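Local structure of exported gluconolactonase (Xanthomonas campestris pv. campestris, 3DR2) at residues L38-Q43 / L70-D75; G123-K128 / S170-P175; R290-G295 / L299-L304. The protein catalyses the hydrolysis of gluconolactone in glucose secondary metabolism, as a calcium-bound six-bladed beta-propeller enzyme of the SMP-30 family that assembles as a dimer. All coordinates share one frame; numbering follows the deposited sequence.

Contact 1. Residues L38-Q43 / L70-D75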
ATOM      1  N   LEU A  38      14.501  14.458  12.325  1.00 16.48           N
ATOM      2  CA  LEU A  38      13.123  14.503  12.804  1.00 18.12           C
ATOM      3  C   LEU A  38      12.217  13.661  11.917  1.00 17.49           C
ATOM      4  O   LEU A  38      12.527  13.412  10.747  1.00 17.05           O
ATOM      5  CB  LEU A  38      12.583  15.936  12.789  1.00 19.09           C
ATOM      6  CG  LEU A  38      13.206  17.009  13.684  1.00 22.72           C
ATOM      7  CD1 LEU A  38      13.118  16.577  15.132  1.00 22.70           C
ATOM      8  CD2 LEU A  38      14.635  17.242  13.287  1.00 26.24           C
ATOM      9  N   THR A  39      11.093  13.234  12.482  1.00 16.38           N
ATOM     10  CA  THR A  39      10.108  12.456  11.741  1.00 18.93           C
ATOM     11  C   THR A  39       8.924  13.372  11.464  1.00 16.77           C
ATOM     12  O   THR A  39       8.314  13.899  12.396  1.00 16.66           O
ATOM     13  CB  THR A  39       9.625  11.244  12.559  1.00 17.47           C
ATOM     14  OG1 THR A  39      10.739  10.393  12.847  1.00 18.02           O
ATOM     15  CG2 THR A  39       8.567  10.460  11.784  1.00 19.84           C
ATOM     16  N   LEU A  40       8.601  13.562  10.185  1.00 16.13           N
ATOM     17  CA  LEU A  40       7.489  14.426   9.797  1.00 15.50           C
ATOM     18  C   LEU A  40       6.220  13.642   9.492  1.00 15.30           C
ATOM     19  O   LEU A  40       5.119  14.178   9.576  1.00 15.93           O
ATOM     20  CB  LEU A  40       7.866  15.261   8.569  1.00 17.08           C
ATOM     21  CG  LEU A  40       9.102  16.156   8.696  1.00 18.08           C
ATOM     22  CD1 LEU A  40       9.334  16.916   7.399  1.00 18.13           C
ATOM     23  CD2 LEU A  40       8.906  17.127   9.845  1.00 17.85           C
ATOM     24  N   TYR A  41       6.381  12.375   9.131  1.00 14.95           N
ATOM     25  CA  TYR A  41       5.246  11.519   8.807  1.00 13.17           C
ATOM     26  C   TYR A  41       5.717  10.082   8.935  1.00 13.53           C
ATOM     27  O   TYR A  41       6.857   9.777   8.609  1.00 14.60           O
ATOM     28  CB  TYR A  41       4.785  11.781   7.367  1.00 14.08           C
ATOM     29  CG  TYR A  41       3.445  11.176   6.998  1.00 14.26           C
ATOM     30  CD1 TYR A  41       2.253  11.744   7.445  1.00 15.28           C
ATOM     31  CD2 TYR A  41       3.369  10.053   6.168  1.00 15.22           C
ATOM     32  CE1 TYR A  41       1.015  11.217   7.074  1.00 15.32           C
ATOM     33  CE2 TYR A  41       2.143   9.517   5.790  1.00 13.53           C
ATOM     34  CZ  TYR A  41       0.965  10.109   6.246  1.00 16.90           C
ATOM     35  OH  TYR A  41      -0.260   9.612   5.856  1.00 16.19           O
ATOM     36  N   ASP A  42       4.859   9.197   9.418  1.00 14.74           N
ATOM     37  CA  ASP A  42       5.259   7.801   9.548  1.00 14.84           C
ATOM     38  C   ASP A  42       4.112   6.856   9.250  1.00 14.89           C
ATOM     39  O   ASP A  42       4.114   5.716   9.698  1.00 17.21           O
ATOM     40  CB  ASP A  42       5.814   7.535  10.958  1.00 18.10           C
ATOM     41  CG  ASP A  42       4.761   7.656  12.057  1.00 19.57           C
ATOM     42  OD1 ASP A  42       3.594   7.993  11.777  1.00 22.14           O
ATOM     43  OD2 ASP A  42       5.117   7.411  13.225  1.00 24.31           O
ATOM     44  N   GLN A  43       3.147   7.325   8.464  1.00 14.70           N
ATOM     45  CA  GLN A  43       1.980   6.511   8.152  1.00 14.73           C
ATOM     46  C   GLN A  43       1.830   6.055   6.700  1.00 14.00           C
ATOM     47  O   GLN A  43       0.771   5.581   6.305  1.00 14.47           O
ATOM     48  CB  GLN A  43       0.708   7.247   8.590  1.00 16.07           C
ATOM     49  CG  GLN A  43       0.622   7.477  10.096  1.00 18.15           C
ATOM     50  CD  GLN A  43       0.573   6.179  10.873  1.00 20.51           C
ATOM     51  OE1 GLN A  43      -0.280   5.325  10.616  1.00 21.19           O
ATOM     52  NE2 GLN A  43       1.479   6.025  11.835  1.00 21.41           N
ATOM     53  N   LEU A  70       1.588  12.981  -1.467  1.00 11.54           N
ATOM     54  CA  LEU A  70       1.309  13.758  -0.258  1.00 14.32           C
ATOM     55  C   LEU A  70       2.025  15.096  -0.232  1.00 15.74           C
ATOM     56  O   LEU A  70       3.011  15.299  -0.938  1.00 13.20           O
ATOM     57  CB  LEU A  70       1.727  12.945   0.965  1.00 14.40           C
ATOM     58  CG  LEU A  70       1.129  11.536   1.007  1.00 13.21           C
ATOM     59  CD1 LEU A  70       1.801  10.711   2.086  1.00 17.18           C
ATOM     60  CD2 LEU A  70      -0.376  11.638   1.249  1.00 13.49           C
ATOM     61  N   GLY A  71       1.522  16.000   0.608  1.00 14.58           N
ATOM     62  CA  GLY A  71       2.123  17.311   0.737  1.00 15.06           C
ATOM     63  C   GLY A  71       2.296  17.710   2.193  1.00 16.26           C
ATOM     64  O   GLY A  71       1.323  17.791   2.945  1.00 14.82           O
ATOM     65  N   TRP A  72       3.540  17.952   2.591  1.00 14.21           N
ATOM     66  CA  TRP A  72       3.847  18.360   3.958  1.00 15.96           C
ATOM     67  C   TRP A  72       3.849  19.883   4.020  1.00 15.50           C
ATOM     68  O   TRP A  72       4.587  20.528   3.277  1.00 14.81           O
ATOM     69  CB  TRP A  72       5.226  17.843   4.367  1.00 13.82           C
ATOM     70  CG  TRP A  72       5.686  18.341   5.704  1.00 14.58           C
ATOM     71  CD1 TRP A  72       5.326  17.861   6.931  1.00 15.55           C
ATOM     72  CD2 TRP A  72       6.589  19.426   5.946  1.00 15.45           C
ATOM     73  NE1 TRP A  72       5.954  18.579   7.925  1.00 15.91           N
ATOM     74  CE2 TRP A  72       6.734  19.544   7.348  1.00 16.85           C
ATOM     75  CE3 TRP A  72       7.290  20.310   5.115  1.00 17.52           C
ATOM     76  CZ2 TRP A  72       7.555  20.514   7.938  1.00 16.83           C
ATOM     77  CZ3 TRP A  72       8.107  21.274   5.704  1.00 18.35           C
ATOM     78  CH2 TRP A  72       8.230  21.364   7.104  1.00 18.18           C
ATOM     79  N   ARG A  73       3.012  20.440   4.897  1.00 15.41           N
ATOM     80  CA  ARG A  73       2.913  21.888   5.086  1.00 17.43           C
ATOM     81  C   ARG A  73       3.846  22.254   6.243  1.00 16.73           C
ATOM     82  O   ARG A  73       4.084  21.444   7.133  1.00 18.65           O
ATOM     83  CB  ARG A  73       1.476  22.286   5.432  1.00 18.02           C
ATOM     84  CG  ARG A  73       0.395  21.611   4.594  1.00 19.65           C
ATOM     85  CD  ARG A  73       0.578  21.798   3.091  1.00 20.68           C
ATOM     86  NE  ARG A  73      -0.626  21.371   2.376  1.00 19.14           N
ATOM     87  CZ  ARG A  73      -0.848  21.554   1.077  1.00 19.85           C
ATOM     88  NH1 ARG A  73       0.061  22.155   0.313  1.00 19.13           N
ATOM     89  NH2 ARG A  73      -2.006  21.171   0.546  1.00 17.09           N
ATOM     90  N   GLU A  74       4.358  23.476   6.251  1.00 19.22           N
ATOM     91  CA  GLU A  74       5.297  23.864   7.294  1.00 20.75           C
ATOM     92  C   GLU A  74       4.786  23.849   8.737  1.00 22.24           C
ATOM     93  O   GLU A  74       5.583  23.907   9.673  1.00 23.94           O
ATOM     94  CB  GLU A  74       5.917  25.216   6.939  1.00 22.28           C
ATOM     95  CG  GLU A  74       6.684  25.162   5.616  1.00 21.82           C
ATOM     96  CD  GLU A  74       7.457  26.428   5.321  1.00 22.79           C
ATOM     97  OE1 GLU A  74       6.831  27.504   5.250  1.00 24.35           O
ATOM     98  OE2 GLU A  74       8.694  26.343   5.153  1.00 21.09           O
ATOM     99  N   ASP A  75       3.472  23.757   8.929  1.00 21.83           N
ATOM    100  CA  ASP A  75       2.936  23.704  10.286  1.00 21.24           C
ATOM    101  C   ASP A  75       2.808  22.242  10.725  1.00 20.74           C
ATOM    102  O   ASP A  75       2.274  21.935  11.796  1.00 19.45           O
ATOM    103  CB  ASP A  75       1.585  24.429  10.362  1.00 22.02           C
ATOM    104  CG  ASP A  75       0.470  23.671   9.684  1.00 24.09           C
ATOM    105  OD1 ASP A  75       0.734  22.994   8.670  1.00 25.44           O
ATOM    106  OD2 ASP A  75      -0.680  23.770  10.162  1.00 28.28           O
TER
HETATM  107  O   HOH W   1       4.712  16.937  10.032  1.00 18.02           O
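Leu40 meets Trp72 face-on. Its CD1 stands over the five-membered ring of the indole, 3.8 Å from the ring centroid and 15° off the normal, a CH-pi contact. The closest atom pair is Leu40 CD1 to Trp72 CE2 at 3.7 Å. CD2 of the same leucine reaches the rim near NE1, and CB comes up beside NE1 and CD1, so the whole side chain lies against the pyrrole part of the indole. CA of Glu74 lies over the opposite face, toward the rim. The backbone of Leu40 takes part as well: its carbonyl O accepts from a water at 2.8 Å, and that water in turn accepts from Trp72 NE1 at 2.9 Å, lying in the indole plane at its edge. The bridge gives the buried indole N-H a partner and links the ring's edge to the 38-43 backbone.

At Tyr41 the ring is carried toward strand 68-73, CG lying opposite the backbone N (chi1 -168°). Its CE2 touches Leu70 CD1 at 3.9 Å, the two side chains crossing at about a right angle, and the backbone N of Gln43 sits over one face of the phenol ring.

Leu40 and Tyr41 form a classic beta bulge opposite Leu299, where the chain turns a corner at Leu40. Strand 38-41 pairs with strand 298-303, whereas strand 68-73 lies between strands 58-63 and 78-83; Phe292 meets the Trp72 ring, and Pro156 of the second subunit packs on Tyr41.

Contact 2. Residues G123-K128 / S170-P175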
ATOM      1  N   GLY A 123       4.440   9.079 -22.873  1.00 17.93           N
ATOM      2  CA  GLY A 123       4.363   7.723 -22.361  1.00 17.41           C
ATOM      3  C   GLY A 123       4.930   6.676 -23.296  1.00 17.25           C
ATOM      4  O   GLY A 123       4.786   5.475 -23.058  1.00 17.30           O
ATOM      5  N   ARG A 124       5.584   7.127 -24.359  1.00 17.39           N
ATOM      6  CA  ARG A 124       6.156   6.203 -25.327  1.00 18.36           C
ATOM      7  C   ARG A 124       7.470   6.688 -25.904  1.00 19.94           C
ATOM      8  O   ARG A 124       7.801   7.871 -25.837  1.00 18.65           O
ATOM      9  CB  ARG A 124       5.178   5.980 -26.488  1.00 17.83           C
ATOM     10  CG  ARG A 124       3.893   5.281 -26.110  1.00 19.37           C
ATOM     11  CD  ARG A 124       2.898   5.237 -27.276  1.00 18.77           C
ATOM     12  NE  ARG A 124       1.654   4.581 -26.875  1.00 21.10           N
ATOM     13  CZ  ARG A 124       1.470   3.264 -26.855  1.00 20.00           C
ATOM     14  NH1 ARG A 124       2.444   2.445 -27.230  1.00 22.38           N
ATOM     15  NH2 ARG A 124       0.319   2.761 -26.423  1.00 23.72           N
ATOM     16  N   TYR A 125       8.217   5.744 -26.463  1.00 19.70           N
ATOM     17  CA  TYR A 125       9.475   6.037 -27.123  1.00 19.20           C
ATOM     18  C   TYR A 125       9.426   5.229 -28.414  1.00 20.38           C
ATOM     19  O   TYR A 125       9.238   4.014 -28.382  1.00 20.07           O
ATOM     20  CB  TYR A 125      10.682   5.588 -26.301  1.00 18.79           C
ATOM     21  CG  TYR A 125      11.973   5.947 -26.994  1.00 19.36           C
ATOM     22  CD1 TYR A 125      12.373   7.280 -27.106  1.00 20.20           C
ATOM     23  CD2 TYR A 125      12.750   4.972 -27.620  1.00 20.89           C
ATOM     24  CE1 TYR A 125      13.504   7.639 -27.828  1.00 21.42           C
ATOM     25  CE2 TYR A 125      13.893   5.322 -28.350  1.00 21.04           C
ATOM     26  CZ  TYR A 125      14.257   6.655 -28.450  1.00 20.81           C
ATOM     27  OH  TYR A 125      15.359   7.014 -29.190  1.00 22.23           O
ATOM     28  N   ALA A 126       9.581   5.903 -29.547  1.00 22.69           N
ATOM     29  CA  ALA A 126       9.540   5.211 -30.825  1.00 21.35           C
ATOM     30  C   ALA A 126       8.259   4.380 -30.916  1.00 21.52           C
ATOM     31  O   ALA A 126       8.272   3.244 -31.396  1.00 23.08           O
ATOM     32  CB  ALA A 126      10.759   4.321 -30.965  1.00 23.95           C
ATOM     33  N   GLY A 127       7.159   4.952 -30.434  1.00 20.93           N
ATOM     34  CA  GLY A 127       5.874   4.277 -30.476  1.00 21.20           C
ATOM     35  C   GLY A 127       5.627   3.166 -29.468  1.00 19.74           C
ATOM     36  O   GLY A 127       4.517   2.637 -29.398  1.00 21.96           O
ATOM     37  N   LYS A 128       6.646   2.806 -28.692  1.00 21.48           N
ATOM     38  CA  LYS A 128       6.509   1.744 -27.697  1.00 20.68           C
ATOM     39  C   LYS A 128       6.414   2.332 -26.292  1.00 20.55           C
ATOM     40  O   LYS A 128       7.080   3.314 -25.984  1.00 19.81           O
ATOM     41  CB  LYS A 128       7.715   0.802 -27.761  1.00 22.11           C
ATOM     42  CG  LYS A 128       7.914   0.095 -29.099  1.00 24.08           C
ATOM     43  CD  LYS A 128       9.175  -0.763 -29.068  1.00 26.02           C
ATOM     44  CE  LYS A 128       9.439  -1.415 -30.414  1.00 28.93           C
ATOM     45  NZ  LYS A 128      10.644  -2.289 -30.394  1.00 31.07           N
ATOM     46  N   SER A 170      16.693   3.364 -20.202  1.00 17.07           N
ATOM     47  CA  SER A 170      17.412   4.588 -20.509  1.00 16.74           C
ATOM     48  C   SER A 170      17.150   5.799 -19.640  1.00 17.78           C
ATOM     49  O   SER A 170      16.219   5.826 -18.837  1.00 16.51           O
ATOM     50  CB  SER A 170      17.128   4.976 -21.962  1.00 18.01           C
ATOM     51  OG  SER A 170      17.348   3.882 -22.831  1.00 19.81           O
ATOM     52  N   VAL A 171      18.019   6.790 -19.809  1.00 18.86           N
ATOM     53  CA  VAL A 171      17.896   8.080 -19.151  1.00 19.33           C
ATOM     54  C   VAL A 171      17.432   8.896 -20.349  1.00 20.60           C
ATOM     55  O   VAL A 171      18.075   8.866 -21.398  1.00 20.05           O
ATOM     56  CB  VAL A 171      19.252   8.640 -18.667  1.00 21.80           C
ATOM     57  CG1 VAL A 171      19.081  10.090 -18.232  1.00 21.38           C
ATOM     58  CG2 VAL A 171      19.779   7.816 -17.502  1.00 23.05           C
ATOM     59  N   TYR A 172      16.311   9.590 -20.211  1.00 17.91           N
ATOM     60  CA  TYR A 172      15.781  10.385 -21.311  1.00 19.29           C
ATOM     61  C   TYR A 172      15.723  11.868 -20.998  1.00 20.15           C
ATOM     62  O   TYR A 172      15.732  12.274 -19.835  1.00 21.46           O
ATOM     63  CB  TYR A 172      14.358   9.950 -21.671  1.00 17.54           C
ATOM     64  CG  TYR A 172      14.203   8.531 -22.155  1.00 19.03           C
ATOM     65  CD1 TYR A 172      14.004   7.484 -21.260  1.00 15.94           C
ATOM     66  CD2 TYR A 172      14.206   8.240 -23.518  1.00 16.68           C
ATOM     67  CE1 TYR A 172      13.802   6.186 -21.707  1.00 17.94           C
ATOM     68  CE2 TYR A 172      14.009   6.951 -23.977  1.00 16.93           C
ATOM     69  CZ  TYR A 172      13.807   5.926 -23.069  1.00 16.68           C
ATOM     70  OH  TYR A 172      13.618   4.648 -23.525  1.00 18.61           O
ATOM     71  N   ARG A 173      15.653  12.669 -22.058  1.00 19.91           N
ATOM     72  CA  ARG A 173      15.534  14.116 -21.937  1.00 18.98           C
ATOM     73  C   ARG A 173      14.314  14.549 -22.736  1.00 19.87           C
ATOM     74  O   ARG A 173      14.220  14.275 -23.935  1.00 18.51           O
ATOM     75  CB  ARG A 173      16.772  14.834 -22.481  1.00 20.59           C
ATOM     76  CG  ARG A 173      16.610  16.352 -22.517  1.00 22.02           C
ATOM     77  CD  ARG A 173      17.886  17.053 -22.956  1.00 22.56           C
ATOM     78  NE  ARG A 173      17.736  18.508 -22.966  1.00 22.81           N
ATOM     79  CZ  ARG A 173      17.197  19.203 -23.964  1.00 25.24           C
ATOM     80  NH1 ARG A 173      17.099  20.523 -23.882  1.00 25.35           N
ATOM     81  NH2 ARG A 173      16.769  18.583 -25.052  1.00 23.66           N
ATOM     82  N   LEU A 174      13.377  15.219 -22.071  1.00 19.46           N
ATOM     83  CA  LEU A 174      12.168  15.691 -22.733  1.00 20.10           C
ATOM     84  C   LEU A 174      12.305  17.200 -22.898  1.00 20.51           C
ATOM     85  O   LEU A 174      12.241  17.948 -21.926  1.00 22.05           O
ATOM     86  CB  LEU A 174      10.926  15.365 -21.888  1.00 20.04           C
ATOM     87  CG  LEU A 174       9.570  15.311 -22.608  1.00 22.52           C
ATOM     88  CD1 LEU A 174       8.459  15.232 -21.570  1.00 23.15           C
ATOM     89  CD2 LEU A 174       9.372  16.525 -23.481  1.00 25.87           C
ATOM     90  N   PRO A 175      12.503  17.664 -24.141  1.00 21.55           N
ATOM     91  CA  PRO A 175      12.654  19.089 -24.449  1.00 24.30           C
ATOM     92  C   PRO A 175      11.419  19.902 -24.080  1.00 24.67           C
ATOM     93  O   PRO A 175      10.291  19.411 -24.172  1.00 25.45           O
ATOM     94  CB  PRO A 175      12.901  19.095 -25.958  1.00 23.83           C
ATOM     95  CG  PRO A 175      13.519  17.762 -26.218  1.00 23.44           C
ATOM     96  CD  PRO A 175      12.668  16.852 -25.355  1.00 22.12           C
TER
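Tyr125 and Tyr172 carry this contact between them, burying similar areas against each other. The meeting is lopsided. Tyr172 brings its CE2 over one face of the Tyr125 ring, near the rim, with the closest pair Tyr125 CD1 to Tyr172 CE2 at 3.5 Å; CG of Tyr125 lies 3.8 Å from the same Tyr172 CE2. Ring centroids are 5.3 Å apart and the planes make an angle of 54°, an oblique pairing. The hydroxyl of Tyr172 extends past CE2 toward the root of the other tyrosine, 4.1 Å from Tyr125 CB.

Tyr125 sends its ring from a tight hairpin toward strand 169-174: CG is opposite the backbone N (chi1 -178°), while the main chain enters a type I' turn that runs to Lys128. Two backbone bonds close that turn, Tyr125 N to Lys128 O at 2.7 Å and Lys128 N to Tyr125 O at 2.9 Å, which should hold the root of the ring. Tyr172 leaves the middle of strand 169-174 and has CB of Ser170 over one face of its ring. Phe146 from the neighbouring strand 144-147 also meets the Tyr172 ring, and Leu166 packs on its side chain. Arg183 of strand 182-187 touches Tyr125.

The chemistry is therefore mainly apolar, ring carbon against ring carbon, with the Tyr172 OH beside Tyr125 CB: the small hairpin rests on the propeller sheet containing strand 169-174 through dispersion between two aromatic rings, without a directional polar bond between the segments to set their register.

Contact 3. Residues R290-G295 / L299-L304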
ATOM      1  N   ARG A 290      17.121  22.770   4.886  1.00 16.93           N
ATOM      2  CA  ARG A 290      16.426  21.614   5.439  1.00 14.18           C
ATOM      3  C   ARG A 290      16.547  20.461   4.455  1.00 14.24           C
ATOM      4  O   ARG A 290      16.243  20.617   3.276  1.00 14.02           O
ATOM      5  CB  ARG A 290      14.946  21.929   5.681  1.00 14.45           C
ATOM      6  CG  ARG A 290      14.679  22.919   6.809  1.00 15.01           C
ATOM      7  CD  ARG A 290      13.206  23.307   6.864  1.00 14.48           C
ATOM      8  NE  ARG A 290      12.807  24.049   5.671  1.00 14.22           N
ATOM      9  CZ  ARG A 290      11.582  24.512   5.440  1.00 15.46           C
ATOM     10  NH1 ARG A 290      10.604  24.314   6.318  1.00 15.33           N
ATOM     11  NH2 ARG A 290      11.337  25.199   4.333  1.00 17.24           N
ATOM     12  N   LEU A 291      17.017  19.321   4.946  1.00 13.95           N
ATOM     13  CA  LEU A 291      17.167  18.132   4.114  1.00 16.13           C
ATOM     14  C   LEU A 291      16.008  17.191   4.407  1.00 15.95           C
ATOM     15  O   LEU A 291      15.825  16.767   5.547  1.00 17.13           O
ATOM     16  CB  LEU A 291      18.479  17.413   4.431  1.00 17.92           C
ATOM     17  CG  LEU A 291      18.670  16.060   3.740  1.00 18.53           C
ATOM     18  CD1 LEU A 291      18.996  16.274   2.263  1.00 18.47           C
ATOM     19  CD2 LEU A 291      19.787  15.290   4.432  1.00 19.61           C
ATOM     20  N   PHE A 292      15.230  16.870   3.377  1.00 14.80           N
ATOM     21  CA  PHE A 292      14.100  15.960   3.520  1.00 15.37           C
ATOM     22  C   PHE A 292      14.526  14.580   3.007  1.00 16.74           C
ATOM     23  O   PHE A 292      15.160  14.466   1.952  1.00 15.53           O
ATOM     24  CB  PHE A 292      12.905  16.475   2.715  1.00 14.80           C
ATOM     25  CG  PHE A 292      12.367  17.791   3.207  1.00 16.26           C
ATOM     26  CD1 PHE A 292      11.357  17.828   4.161  1.00 14.38           C
ATOM     27  CD2 PHE A 292      12.881  18.992   2.728  1.00 17.71           C
ATOM     28  CE1 PHE A 292      10.862  19.046   4.634  1.00 16.12           C
ATOM     29  CE2 PHE A 292      12.394  20.216   3.194  1.00 17.23           C
ATOM     30  CZ  PHE A 292      11.382  20.238   4.149  1.00 15.93           C
ATOM     31  N   ILE A 293      14.172  13.540   3.756  1.00 14.89           N
ATOM     32  CA  ILE A 293      14.535  12.170   3.397  1.00 14.39           C
ATOM     33  C   ILE A 293      13.320  11.247   3.455  1.00 14.96           C
ATOM     34  O   ILE A 293      12.565  11.274   4.423  1.00 13.20           O
ATOM     35  CB  ILE A 293      15.591  11.617   4.372  1.00 13.88           C
ATOM     36  CG1 ILE A 293      16.747  12.609   4.519  1.00 13.54           C
ATOM     37  CG2 ILE A 293      16.106  10.267   3.876  1.00 14.55           C
ATOM     38  CD1 ILE A 293      17.733  12.220   5.601  1.00 15.41           C
ATOM     39  N   THR A 294      13.128  10.437   2.414  1.00 13.74           N
ATOM     40  CA  THR A 294      12.007   9.497   2.381  1.00 12.58           C
ATOM     41  C   THR A 294      12.519   8.083   2.616  1.00 14.00           C
ATOM     42  O   THR A 294      13.658   7.763   2.276  1.00 12.64           O
ATOM     43  CB  THR A 294      11.273   9.520   1.025  1.00 13.64           C
ATOM     44  OG1 THR A 294      12.228   9.412  -0.040  1.00 12.72           O
ATOM     45  CG2 THR A 294      10.471  10.806   0.871  1.00 12.58           C
ATOM     46  N   GLY A 295      11.672   7.236   3.194  1.00 14.17           N
ATOM     47  CA  GLY A 295      12.064   5.860   3.448  1.00 13.73           C
ATOM     48  C   GLY A 295      10.921   5.091   4.073  1.00 14.31           C
ATOM     49  O   GLY A 295      10.469   5.421   5.169  1.00 13.47           O
ATOM     50  N   LEU A 299       8.782  10.137   6.260  1.00 16.56           N
ATOM     51  CA  LEU A 299       9.301  11.344   5.635  1.00 16.13           C
ATOM     52  C   LEU A 299      10.069  11.944   6.818  1.00 17.80           C
ATOM     53  O   LEU A 299       9.469  12.315   7.830  1.00 16.86           O
ATOM     54  CB  LEU A 299       8.182  12.297   5.209  1.00 17.87           C
ATOM     55  CG  LEU A 299       8.486  13.360   4.141  1.00 22.87           C
ATOM     56  CD1 LEU A 299       7.939  14.692   4.610  1.00 17.35           C
ATOM     57  CD2 LEU A 299       9.973  13.472   3.842  1.00 20.98           C
ATOM     58  N   TRP A 300      11.392  11.991   6.713  1.00 14.43           N
ATOM     59  CA  TRP A 300      12.213  12.549   7.785  1.00 16.57           C
ATOM     60  C   TRP A 300      12.766  13.898   7.342  1.00 16.51           C
ATOM     61  O   TRP A 300      12.748  14.229   6.157  1.00 15.87           O
ATOM     62  CB  TRP A 300      13.382  11.619   8.103  1.00 16.30           C
ATOM     63  CG  TRP A 300      12.992  10.230   8.521  1.00 16.31           C
ATOM     64  CD1 TRP A 300      12.339   9.863   9.666  1.00 16.22           C
ATOM     65  CD2 TRP A 300      13.280   9.015   7.817  1.00 16.45           C
ATOM     66  NE1 TRP A 300      12.210   8.493   9.721  1.00 16.41           N
ATOM     67  CE2 TRP A 300      12.777   7.949   8.598  1.00 15.59           C
ATOM     68  CE3 TRP A 300      13.918   8.724   6.602  1.00 17.69           C
ATOM     69  CZ2 TRP A 300      12.894   6.611   8.204  1.00 16.00           C
ATOM     70  CZ3 TRP A 300      14.034   7.392   6.210  1.00 16.90           C
ATOM     71  CH2 TRP A 300      13.523   6.354   7.012  1.00 16.04           C
ATOM     72  N   MET A 301      13.264  14.682   8.293  1.00 14.84           N
ATOM     73  CA  MET A 301      13.834  15.977   7.947  1.00 14.96           C
ATOM     74  C   MET A 301      14.981  16.342   8.877  1.00 16.66           C
ATOM     75  O   MET A 301      14.922  16.088  10.078  1.00 15.59           O
ATOM     76  CB  MET A 301      12.765  17.078   7.989  1.00 15.51           C
ATOM     77  CG  MET A 301      13.255  18.444   7.488  1.00 14.99           C
ATOM     78  SD  MET A 301      13.874  19.574   8.799  1.00  9.56           S
ATOM     79  CE  MET A 301      12.307  20.080   9.507  1.00 19.94           C
ATOM     80  N   LEU A 302      16.027  16.926   8.301  1.00 16.43           N
ATOM     81  CA  LEU A 302      17.200  17.346   9.059  1.00 16.49           C
ATOM     82  C   LEU A 302      17.347  18.855   8.895  1.00 17.75           C
ATOM     83  O   LEU A 302      17.733  19.344   7.831  1.00 16.12           O
ATOM     84  CB  LEU A 302      18.455  16.644   8.531  1.00 18.47           C
ATOM     85  CG  LEU A 302      19.719  16.818   9.379  1.00 18.52           C
ATOM     86  CD1 LEU A 302      19.513  16.154  10.727  1.00 18.58           C
ATOM     87  CD2 LEU A 302      20.918  16.203   8.666  1.00 19.64           C
ATOM     88  N   PRO A 303      17.047  19.616   9.958  1.00 18.72           N
ATOM     89  CA  PRO A 303      17.148  21.076   9.910  1.00 19.64           C
ATOM     90  C   PRO A 303      18.568  21.558  10.184  1.00 19.51           C
ATOM     91  O   PRO A 303      19.106  21.355  11.268  1.00 21.26           O
ATOM     92  CB  PRO A 303      16.163  21.507  10.984  1.00 20.06           C
ATOM     93  CG  PRO A 303      16.387  20.470  12.039  1.00 18.49           C
ATOM     94  CD  PRO A 303      16.507  19.167  11.256  1.00 19.35           C
ATOM     95  N   LEU A 304      19.165  22.202   9.190  1.00 20.39           N
ATOM     96  CA  LEU A 304      20.527  22.694   9.323  1.00 19.65           C
ATOM     97  C   LEU A 304      20.567  24.059   9.983  1.00 21.68           C
ATOM     98  O   LEU A 304      19.610  24.826   9.908  1.00 21.79           O
ATOM     99  CB  LEU A 304      21.192  22.787   7.948  1.00 20.43           C
ATOM    100  CG  LEU A 304      21.222  21.505   7.119  1.00 22.02           C
ATOM    101  CD1 LEU A 304      21.923  21.765   5.794  1.00 23.14           C
ATOM    102  CD2 LEU A 304      21.929  20.418   7.899  1.00 24.77           C
TER
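Met301 and Phe292 face each other as a non-hydrogen-bonded pair, and the methionine can be followed outward over its partner. Its CB lies 4.1 Å from Phe292 CD1. CG, opposite the backbone N (chi1 -174°), comes over one face of the phenyl ring, 4.1 Å from the centroid and 25° off the normal, a CH-pi contact. Met301 CG also lies 3.6 Å from Leu291 O. Bends at chi2 and chi3 then take SD to the aliphatic part of Arg290, 4.0 Å from its CG, and turn the terminal CE onward from there. The Arg290 guanidinium makes salt bridges with Asp285 and Glu74. On this same face Leu299 CD2 reaches Thr294 CG2; OG1 of Thr294 is hydrogen-bonded to Ser280 OG.

On the other side of the sheet, the rim of the Trp300 indole takes Ile293 CG2 in its plane, against CE3. The far end of the benzo ring, CZ3 and CH2, lies against the backbone of Gly295. Two antiparallel hydrogen-bonded pairs, each with two N-H...O bonds, join the backbones, Ile293 with Trp300 and Leu291 with Leu302; the shortest is Trp300 N to Ile293 O at 2.7 Å.

The strands run antiparallel, their axes at 157°, as a hairpin inside a propeller blade. Strand 38-41 adds to its 298-303 side, so N-terminal and C-terminal chain share one sheet, the "velcro" closure of many beta-propellers.

In the fold
From the N terminus, strand 38-41 comes first, and contact 1 closes a loop of 26 residues by setting it against strand 68-73. Contact 2 opens later and closes a loop of 41 residues, bringing the 122-129 hairpin onto strand 169-174. Contact 3 is the last hairpin and closes a loop of three residues. The three follow in series, neither nested nor crossed. Contacts 1 and 3 have centres about 10 Å apart and share a sheet: Leu38 and Leu40 pair with Met301 and Leu299, joining an N-terminal strand to the C-terminal one. Contact 2 lies across the chain's centre, its centre about 33 Å from that of contact 1 and about 31 Å from that of contact 3.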